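Local coordinates for protein 6-phospho-beta-glucosidase BglT (Thermotoga maritima, PDB 1UP7) that hydrolyses cellobiose 6'-phosphate to glucose 6-phosphate and glucose, using bound NAD and a manganese ion as cofactors, at residues A[124-129]-A[153-158]; A[120-125]-A[145-150]. All coordinates share one frame; numbering follows the deposited sequence.

Interaction 1 (A[124-129]-A[153-158]); sequences EYVDTV and NYLEYE. With NAD (nicotinamide-adenine-dinucleotide), chain I.
The ring of Tyr-157 is met obliquely by two methyl groups of helix 109-131: CG1 of Val-126 lies near its root and CG1 of Val-129 near its hydroxyl end. The second flat group, the ring of Tyr-125, turns an edge to the cofactor: the adenine nitrogen N1A of NAD lies there, in the ring plane, while Phe-67 stacks on this tyrosine and Phe-81 meets it edge-to-face. Its hydroxyl OH donates to N1A of NAD at 2.7 Å; N1A is an acceptor, so a hydroxyl that can donate suits the place.

In Val-126, CG1 stands anti to the backbone N (chi1 163°), a setting that carries this methyl to 3.7 Å from CB of Tyr-157 as the two side chains slide past each other in opposite directions. CB of the same valine meets CD1 of Leu-155 at 4.1 Å. These segments belong to the Rossmann-like domain of this NAD-dependent glycosidase, where helix 109-131 and helix 144-155 pack on one side of the parallel sheet; Ile-137 of strand 136-139 touches Val-126, Val-129 and Tyr-157 alike. Beta-branched valines suit such a helix face, being short enough to let the backbones approach, with the CA atoms of Val-126 and Tyr-157 7.6 Å apart.

One turn further along, Val-129 crosses Tyr-157 at about a right angle, its CG1 lying 4.0 Å from CZ of Tyr-157. A tyrosine fits here because its ring offers carbon to the two valines and Ile-137 while its hydroxyl hydrogen-bonds to the carbonyl oxygen of Ala-135. Just before it, Glu-156, the first residue after helix 144-155, has positive phi (58°), and the chain turns to bring Tyr-157 back against helix 109-131, where Arg-130 bonds to the carbonyl oxygen of Leu-155.

Interaction 2 (A[120-125]-A[145-150]); sequences PIVEEY and GHITEF. With NAD (nicotinamide-adenine-dinucleotide), chain I.
Helices 120-125 and 145-150 run in broadly the same direction, crossing at -48° with their axes 11.2 Å apart, a wide spacing bridged by a large aromatic and branched aliphatic chains. Val-122 is the link: its CG2 lies at the edge of the Phe-150 ring, in plane and 3.6 Å from CE2 of Phe-150, while its CG1 meets CG2 of Ile-147 at 4.0 Å. Phe-150 reaches across because its CG is anti to the backbone N (chi1 171°), and its ring also stacks with Phe-119. Glu-123 lays its aliphatic CG 3.8 Å from CZ of Phe-150, with carboxylate and ring planes 79° apart; the extended chain then carries OE1 to the hydroxyl of Tyr-375. Glutamate serves twice here, its methylenes joining the apolar contact and its carboxylate a polar partner.

On the cofactor side, CG2 of Ile-121 packs 3.8 Å from N6A of NAD, beside Tyr-125. A phenylalanine in place of Tyr-125 would probably leave the adenine N1A without its hydroxyl donor. Between the two segments themselves the contact is van der Waals packing, and the carboxylate of Glu-123 finds its partner beyond it.

Overall arrangement
Interactions 1 and 2 follow one another along helix 109-131, which meets helix 144-155 in both and, in interaction 1, also the loop after it; their centres are 7 Å apart. They share Glu-124 and Tyr-125, and they join directly where CD2 of Leu-155 packs 3.6 Å from CG of Glu-123; a probable hydrogen bond from Leu-155 N to Phe-150 O links the partner segments along their own helix. Both border NAD through the shared Tyr-125, interaction 2 adding Ile-121 at the adenine. On its other helix, Ile-147 lies about 6 Å, side chain to side chain, from the substrate-binding Asn-142 and about 11 Å from the bound glucose 6-phosphate.

Interaction 1 (A[124-129]-A[153-158])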
loop_
_atom_site.group_PDB
_atom_site.type_symbol
_atom_site.label_atom_id
_atom_site.label_comp_id
_atom_site.label_asym_id
_atom_site.label_seq_id
_atom_site.Cartn_x
_atom_site.Cartn_y
_atom_site.Cartn_z
ATOM N N GLU A 124 27.421 17.876 0.454
ATOM C CA GLU A 124 28.445 18.443 -0.417
ATOM C C GLU A 124 29.135 17.345 -1.230
ATOM O O GLU A 124 29.283 17.464 -2.461
ATOM C CB GLU A 124 29.459 19.240 0.432
ATOM C CG GLU A 124 30.248 20.302 -0.341
ATOM C CD GLU A 124 31.627 20.589 0.294
ATOM O OE1 GLU A 124 31.735 21.494 1.200
ATOM O OE2 GLU A 124 32.611 19.904 -0.106
ATOM N N TYR A 125 29.516 16.267 -0.546
ATOM C CA TYR A 125 30.215 15.156 -1.171
ATOM C C TYR A 125 29.364 14.416 -2.222
ATOM O O TYR A 125 29.863 14.157 -3.325
ATOM C CB TYR A 125 30.762 14.200 -0.087
ATOM C CG TYR A 125 31.994 14.693 0.686
ATOM C CD1 TYR A 125 32.690 15.872 0.306
ATOM C CD2 TYR A 125 32.478 13.960 1.777
ATOM C CE1 TYR A 125 33.841 16.299 0.991
ATOM C CE2 TYR A 125 33.623 14.360 2.474
ATOM C CZ TYR A 125 34.291 15.537 2.086
ATOM O OH TYR A 125 35.403 15.903 2.794
ATOM N N VAL A 126 28.101 14.099 -1.906
ATOM C CA VAL A 126 27.219 13.421 -2.852
ATOM C C VAL A 126 26.980 14.340 -4.057
ATOM O O VAL A 126 26.971 13.886 -5.203
ATOM C CB VAL A 126 25.872 13.010 -2.186
ATOM C CG1 VAL A 126 24.811 12.699 -3.243
ATOM C CG2 VAL A 126 26.100 11.846 -1.160
ATOM N N ASP A 127 26.825 15.637 -3.810
ATOM C CA ASP A 127 26.637 16.566 -4.924
ATOM C C ASP A 127 27.833 16.567 -5.890
ATOM O O ASP A 127 27.658 16.533 -7.108
ATOM C CB ASP A 127 26.282 17.988 -4.471
ATOM C CG ASP A 127 25.786 18.845 -5.626
ATOM O OD1 ASP A 127 24.674 18.579 -6.143
ATOM O OD2 ASP A 127 26.452 19.789 -6.113
ATOM N N THR A 128 29.042 16.561 -5.349
ATOM C CA THR A 128 30.234 16.501 -6.185
ATOM C C THR A 128 30.333 15.173 -6.959
ATOM O O THR A 128 30.681 15.175 -8.152
ATOM C CB THR A 128 31.523 16.727 -5.333
ATOM O OG1 THR A 128 31.466 18.014 -4.737
ATOM C CG2 THR A 128 32.767 16.835 -6.203
ATOM N N VAL A 129 30.054 14.047 -6.283
ATOM C CA VAL A 129 30.111 12.744 -6.940
ATOM C C VAL A 129 29.100 12.702 -8.093
ATOM O O VAL A 129 29.451 12.378 -9.229
ATOM C CB VAL A 129 29.875 11.583 -5.934
ATOM C CG1 VAL A 129 29.605 10.255 -6.658
ATOM C CG2 VAL A 129 31.044 11.470 -4.942
ATOM N N ASN A 153 16.493 9.047 0.112
ATOM C CA ASN A 153 15.137 9.586 0.115
ATOM C C ASN A 153 15.016 11.100 0.070
ATOM O O ASN A 153 13.958 11.627 -0.227
ATOM C CB ASN A 153 14.345 8.979 1.290
ATOM C CG ASN A 153 14.016 7.509 1.048
ATOM O OD1 ASN A 153 13.908 7.077 -0.101
ATOM N ND2 ASN A 153 13.879 6.741 2.119
ATOM N N TYR A 154 16.092 11.811 0.366
ATOM C CA TYR A 154 16.029 13.266 0.373
ATOM C C TYR A 154 16.988 13.874 -0.650
ATOM O O TYR A 154 16.595 14.760 -1.373
ATOM C CB TYR A 154 16.250 13.822 1.779
ATOM C CG TYR A 154 15.171 13.384 2.746
ATOM C CD1 TYR A 154 15.218 12.117 3.319
ATOM C CD2 TYR A 154 14.070 14.222 3.035
ATOM C CE1 TYR A 154 14.231 11.683 4.184
ATOM C CE2 TYR A 154 13.070 13.794 3.900
ATOM C CZ TYR A 154 13.165 12.525 4.468
ATOM O OH TYR A 154 12.230 12.079 5.347
ATOM N N LEU A 155 18.234 13.378 -0.745
ATOM C CA LEU A 155 19.099 13.789 -1.875
ATOM C C LEU A 155 18.781 13.011 -3.154
ATOM O O LEU A 155 19.127 13.445 -4.242
ATOM C CB LEU A 155 20.582 13.678 -1.540
ATOM C CG LEU A 155 21.010 14.222 -0.164
ATOM C CD1 LEU A 155 22.496 14.034 -0.031
ATOM C CD2 LEU A 155 20.628 15.716 0.065
ATOM N N GLU A 156 18.116 11.855 -3.017
ATOM C CA GLU A 156 17.669 11.068 -4.170
ATOM C C GLU A 156 18.861 10.709 -5.048
ATOM O O GLU A 156 18.827 10.851 -6.269
ATOM C CB GLU A 156 16.538 11.796 -4.970
ATOM C CG GLU A 156 15.258 12.035 -4.143
ATOM C CD GLU A 156 14.130 12.739 -4.904
ATOM O OE1 GLU A 156 13.878 12.421 -6.078
ATOM O OE2 GLU A 156 13.459 13.617 -4.324
ATOM N N TYR A 157 19.928 10.250 -4.411
ATOM C CA TYR A 157 21.049 9.671 -5.126
ATOM C C TYR A 157 21.006 8.159 -4.966
ATOM O O TYR A 157 21.234 7.645 -3.869
ATOM C CB TYR A 157 22.360 10.251 -4.595
ATOM C CG TYR A 157 23.545 9.880 -5.443
ATOM C CD1 TYR A 157 23.779 10.516 -6.668
ATOM C CD2 TYR A 157 24.415 8.875 -5.041
ATOM C CE1 TYR A 157 24.864 10.174 -7.445
ATOM C CE2 TYR A 157 25.504 8.527 -5.808
ATOM C CZ TYR A 157 25.726 9.164 -7.009
ATOM O OH TYR A 157 26.808 8.796 -7.783
ATOM N N GLU A 158 20.692 7.462 -6.053
ATOM C CA GLU A 158 20.366 6.044 -5.989
ATOM C C GLU A 158 21.537 5.157 -5.554
ATOM O O GLU A 158 21.370 4.259 -4.732
ATOM C CB GLU A 158 19.817 5.541 -7.330
ATOM C CG GLU A 158 19.525 4.046 -7.233
ATOM C CD GLU A 158 18.738 3.470 -8.395
ATOM O OE1 GLU A 158 18.947 3.905 -9.567
ATOM O OE2 GLU A 158 17.922 2.547 -8.112
HETATM P PA NAD I . 38.407 8.377 12.501
HETATM O O1A NAD I . 38.276 9.384 13.572
HETATM O O2A NAD I . 39.787 7.693 12.394
HETATM O O5B NAD I . 38.067 9.188 11.140
HETATM C C5B NAD I . 38.526 8.702 9.905
HETATM C C4B NAD I . 39.207 9.816 9.121
HETATM O O4B NAD I . 38.243 10.748 8.636
HETATM C C3B NAD I . 40.231 10.627 9.904
HETATM O O3B NAD I . 41.498 10.436 9.293
HETATM C C2B NAD I . 39.764 12.079 9.770
HETATM O O2B NAD I . 40.840 12.974 9.582
HETATM C C1B NAD I . 38.935 11.993 8.501
HETATM N N9A NAD I . 37.950 13.056 8.325
HETATM C C8A NAD I . 37.198 13.734 9.266
HETATM N N7A NAD I . 36.407 14.591 8.583
HETATM C C5A NAD I . 36.590 14.443 7.258
HETATM C C6A NAD I . 36.060 15.065 6.135
HETATM N N6A NAD I . 35.144 16.023 6.233
HETATM N N1A NAD I . 36.504 14.681 4.875
HETATM C C2A NAD I . 37.475 13.703 4.741
HETATM N N3A NAD I . 38.013 13.117 5.861
HETATM C C4A NAD I . 37.577 13.485 7.087
HETATM O O3 NAD I . 37.251 7.293 12.779
HETATM P PN NAD I . 37.152 5.777 12.270
HETATM O O1N NAD I . 37.102 4.994 13.531
HETATM O O2N NAD I . 38.113 5.439 11.242
HETATM O O5D NAD I . 35.740 5.710 11.522
HETATM C C5D NAD I . 35.290 6.653 10.566
HETATM C C4D NAD I . 33.766 6.503 10.435
HETATM O O4D NAD I . 33.373 5.206 9.988
HETATM C C3D NAD I . 33.054 6.708 11.764
HETATM O O3D NAD I . 31.910 7.449 11.467
HETATM C C2D NAD I . 32.688 5.303 12.231
HETATM O O2D NAD I . 31.532 5.222 13.048
HETATM C C1D NAD I . 32.573 4.509 10.950
HETATM N N1N NAD I . 33.252 3.218 11.090
HETATM C C2N NAD I . 34.181 2.939 10.113
HETATM C C3N NAD I . 34.893 1.765 10.115
HETATM C C7N NAD I . 35.911 1.535 9.022
HETATM O O7N NAD I . 36.030 0.303 8.337
HETATM N N7N NAD I . 36.717 2.555 8.690
HETATM C C4N NAD I . 34.641 0.861 11.150
HETATM C C5N NAD I . 33.690 1.124 12.156
HETATM C C6N NAD I . 32.989 2.330 12.112
#

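Interaction 2 (A[120-125]-A[145-150])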
loop_
_atom_site.group_PDB
_atom_site.type_symbol
_atom_site.label_atom_id
_atom_site.label_comp_id
_atom_site.label_asym_id
_atom_site.label_seq_id
_atom_site.Cartn_x
_atom_site.Cartn_y
_atom_site.Cartn_z
ATOM N N PRO A 120 25.629 17.925 6.370
ATOM C CA PRO A 120 26.229 18.951 5.479
ATOM C C PRO A 120 27.434 18.434 4.672
ATOM O O PRO A 120 27.583 18.775 3.496
ATOM C CB PRO A 120 26.672 20.069 6.438
ATOM C CG PRO A 120 25.929 19.801 7.734
ATOM C CD PRO A 120 25.692 18.330 7.796
ATOM N N ILE A 121 28.267 17.618 5.297
ATOM C CA ILE A 121 29.417 17.049 4.620
ATOM C C ILE A 121 28.978 16.043 3.565
ATOM O O ILE A 121 29.479 16.121 2.432
ATOM C CB ILE A 121 30.429 16.472 5.647
ATOM C CG1 ILE A 121 31.044 17.601 6.488
ATOM C CG2 ILE A 121 31.562 15.742 4.957
ATOM C CD1 ILE A 121 31.592 17.121 7.900
ATOM N N VAL A 122 28.020 15.151 3.882
ATOM C CA VAL A 122 27.573 14.214 2.859
ATOM C C VAL A 122 26.815 14.914 1.713
ATOM O O VAL A 122 26.946 14.505 0.551
ATOM C CB VAL A 122 26.856 12.914 3.388
ATOM C CG1 VAL A 122 27.343 12.491 4.776
ATOM C CG2 VAL A 122 25.399 13.020 3.307
ATOM N N GLU A 123 26.091 15.996 2.032
ATOM C CA GLU A 123 25.371 16.756 1.032
ATOM C C GLU A 123 26.334 17.277 -0.017
ATOM O O GLU A 123 26.115 17.112 -1.225
ATOM C CB GLU A 123 24.616 17.936 1.668
ATOM C CG GLU A 123 23.136 17.858 1.397
ATOM C CD GLU A 123 22.334 18.971 2.018
ATOM O OE1 GLU A 123 22.707 19.445 3.117
ATOM O OE2 GLU A 123 21.317 19.362 1.372
ATOM N N GLU A 124 27.421 17.876 0.454
ATOM C CA GLU A 124 28.445 18.443 -0.417
ATOM C C GLU A 124 29.135 17.345 -1.230
ATOM O O GLU A 124 29.283 17.464 -2.461
ATOM C CB GLU A 124 29.459 19.240 0.432
ATOM C CG GLU A 124 30.248 20.302 -0.341
ATOM C CD GLU A 124 31.627 20.589 0.294
ATOM O OE1 GLU A 124 31.735 21.494 1.200
ATOM O OE2 GLU A 124 32.611 19.904 -0.106
ATOM N N TYR A 125 29.516 16.267 -0.546
ATOM C CA TYR A 125 30.215 15.156 -1.171
ATOM C C TYR A 125 29.364 14.416 -2.222
ATOM O O TYR A 125 29.863 14.157 -3.325
ATOM C CB TYR A 125 30.762 14.200 -0.087
ATOM C CG TYR A 125 31.994 14.693 0.686
ATOM C CD1 TYR A 125 32.690 15.872 0.306
ATOM C CD2 TYR A 125 32.478 13.960 1.777
ATOM C CE1 TYR A 125 33.841 16.299 0.991
ATOM C CE2 TYR A 125 33.623 14.360 2.474
ATOM C CZ TYR A 125 34.291 15.537 2.086
ATOM O OH TYR A 125 35.403 15.903 2.794
ATOM N N GLY A 145 22.975 3.944 8.583
ATOM C CA GLY A 145 21.630 3.691 8.097
ATOM C C GLY A 145 20.850 4.996 7.952
ATOM O O GLY A 145 20.078 5.171 6.990
ATOM N N HIS A 146 21.060 5.903 8.906
ATOM C CA HIS A 146 20.387 7.195 8.920
ATOM C C HIS A 146 20.851 8.074 7.741
ATOM O O HIS A 146 20.052 8.754 7.084
ATOM C CB HIS A 146 20.637 7.904 10.247
ATOM C CG HIS A 146 19.742 9.079 10.502
ATOM N ND1 HIS A 146 19.729 9.738 11.713
ATOM C CD2 HIS A 146 18.842 9.724 9.709
ATOM C CE1 HIS A 146 18.870 10.745 11.656
ATOM N NE2 HIS A 146 18.310 10.751 10.458
ATOM N N ILE A 147 22.146 8.025 7.462
ATOM C CA ILE A 147 22.715 8.758 6.352
ATOM C C ILE A 147 22.210 8.185 5.047
ATOM O O ILE A 147 21.910 8.918 4.129
ATOM C CB ILE A 147 24.280 8.796 6.470
ATOM C CG1 ILE A 147 24.668 9.695 7.645
ATOM C CG2 ILE A 147 24.949 9.354 5.151
ATOM C CD1 ILE A 147 26.070 9.499 8.145
ATOM N N THR A 148 22.043 6.868 4.980
ATOM C CA THR A 148 21.472 6.269 3.773
ATOM C C THR A 148 20.042 6.702 3.569
ATOM O O THR A 148 19.669 7.007 2.442
ATOM C CB THR A 148 21.549 4.721 3.829
ATOM O OG1 THR A 148 22.891 4.341 4.087
ATOM C CG2 THR A 148 21.274 4.111 2.502
ATOM N N GLU A 149 19.235 6.727 4.643
ATOM C CA GLU A 149 17.864 7.235 4.553
ATOM C C GLU A 149 17.902 8.634 3.942
ATOM O O GLU A 149 17.141 8.965 3.048
ATOM C CB GLU A 149 17.197 7.308 5.928
ATOM C CG GLU A 149 15.810 7.971 5.958
ATOM C CD GLU A 149 14.727 7.200 5.198
ATOM O OE1 GLU A 149 14.743 5.956 5.198
ATOM O OE2 GLU A 149 13.844 7.843 4.603
ATOM N N PHE A 150 18.814 9.451 4.445
ATOM C CA PHE A 150 18.943 10.819 3.997
ATOM C C PHE A 150 19.347 10.922 2.513
ATOM O O PHE A 150 18.686 11.646 1.738
ATOM C CB PHE A 150 19.935 11.538 4.904
ATOM C CG PHE A 150 20.335 12.909 4.441
ATOM C CD1 PHE A 150 19.405 13.949 4.400
ATOM C CD2 PHE A 150 21.667 13.170 4.107
ATOM C CE1 PHE A 150 19.794 15.257 4.018
ATOM C CE2 PHE A 150 22.066 14.438 3.723
ATOM C CZ PHE A 150 21.134 15.498 3.686
HETATM P PA NAD I . 38.407 8.377 12.501
HETATM O O1A NAD I . 38.276 9.384 13.572
HETATM O O2A NAD I . 39.787 7.693 12.394
HETATM O O5B NAD I . 38.067 9.188 11.140
HETATM C C5B NAD I . 38.526 8.702 9.905
HETATM C C4B NAD I . 39.207 9.816 9.121
HETATM O O4B NAD I . 38.243 10.748 8.636
HETATM C C3B NAD I . 40.231 10.627 9.904
HETATM O O3B NAD I . 41.498 10.436 9.293
HETATM C C2B NAD I . 39.764 12.079 9.770
HETATM O O2B NAD I . 40.840 12.974 9.582
HETATM C C1B NAD I . 38.935 11.993 8.501
HETATM N N9A NAD I . 37.950 13.056 8.325
HETATM C C8A NAD I . 37.198 13.734 9.266
HETATM N N7A NAD I . 36.407 14.591 8.583
HETATM C C5A NAD I . 36.590 14.443 7.258
HETATM C C6A NAD I . 36.060 15.065 6.135
HETATM N N6A NAD I . 35.144 16.023 6.233
HETATM N N1A NAD I . 36.504 14.681 4.875
HETATM C C2A NAD I . 37.475 13.703 4.741
HETATM N N3A NAD I . 38.013 13.117 5.861
HETATM C C4A NAD I . 37.577 13.485 7.087
HETATM O O3 NAD I . 37.251 7.293 12.779
HETATM P PN NAD I . 37.152 5.777 12.270
HETATM O O1N NAD I . 37.102 4.994 13.531
HETATM O O2N NAD I . 38.113 5.439 11.242
HETATM O O5D NAD I . 35.740 5.710 11.522
HETATM C C5D NAD I . 35.290 6.653 10.566
HETATM C C4D NAD I . 33.766 6.503 10.435
HETATM O O4D NAD I . 33.373 5.206 9.988
HETATM C C3D NAD I . 33.054 6.708 11.764
HETATM O O3D NAD I . 31.910 7.449 11.467
HETATM C C2D NAD I . 32.688 5.303 12.231
HETATM O O2D NAD I . 31.532 5.222 13.048
HETATM C C1D NAD I . 32.573 4.509 10.950
HETATM N N1N NAD I . 33.252 3.218 11.090
HETATM C C2N NAD I . 34.181 2.939 10.113
HETATM C C3N NAD I . 34.893 1.765 10.115
HETATM C C7N NAD I . 35.911 1.535 9.022
HETATM O O7N NAD I . 36.030 0.303 8.337
HETATM N N7N NAD I . 36.717 2.555 8.690
HETATM C C4N NAD I . 34.641 0.861 11.150
HETATM C C5N NAD I . 33.690 1.124 12.156
HETATM C C6N NAD I . 32.989 2.330 12.112
#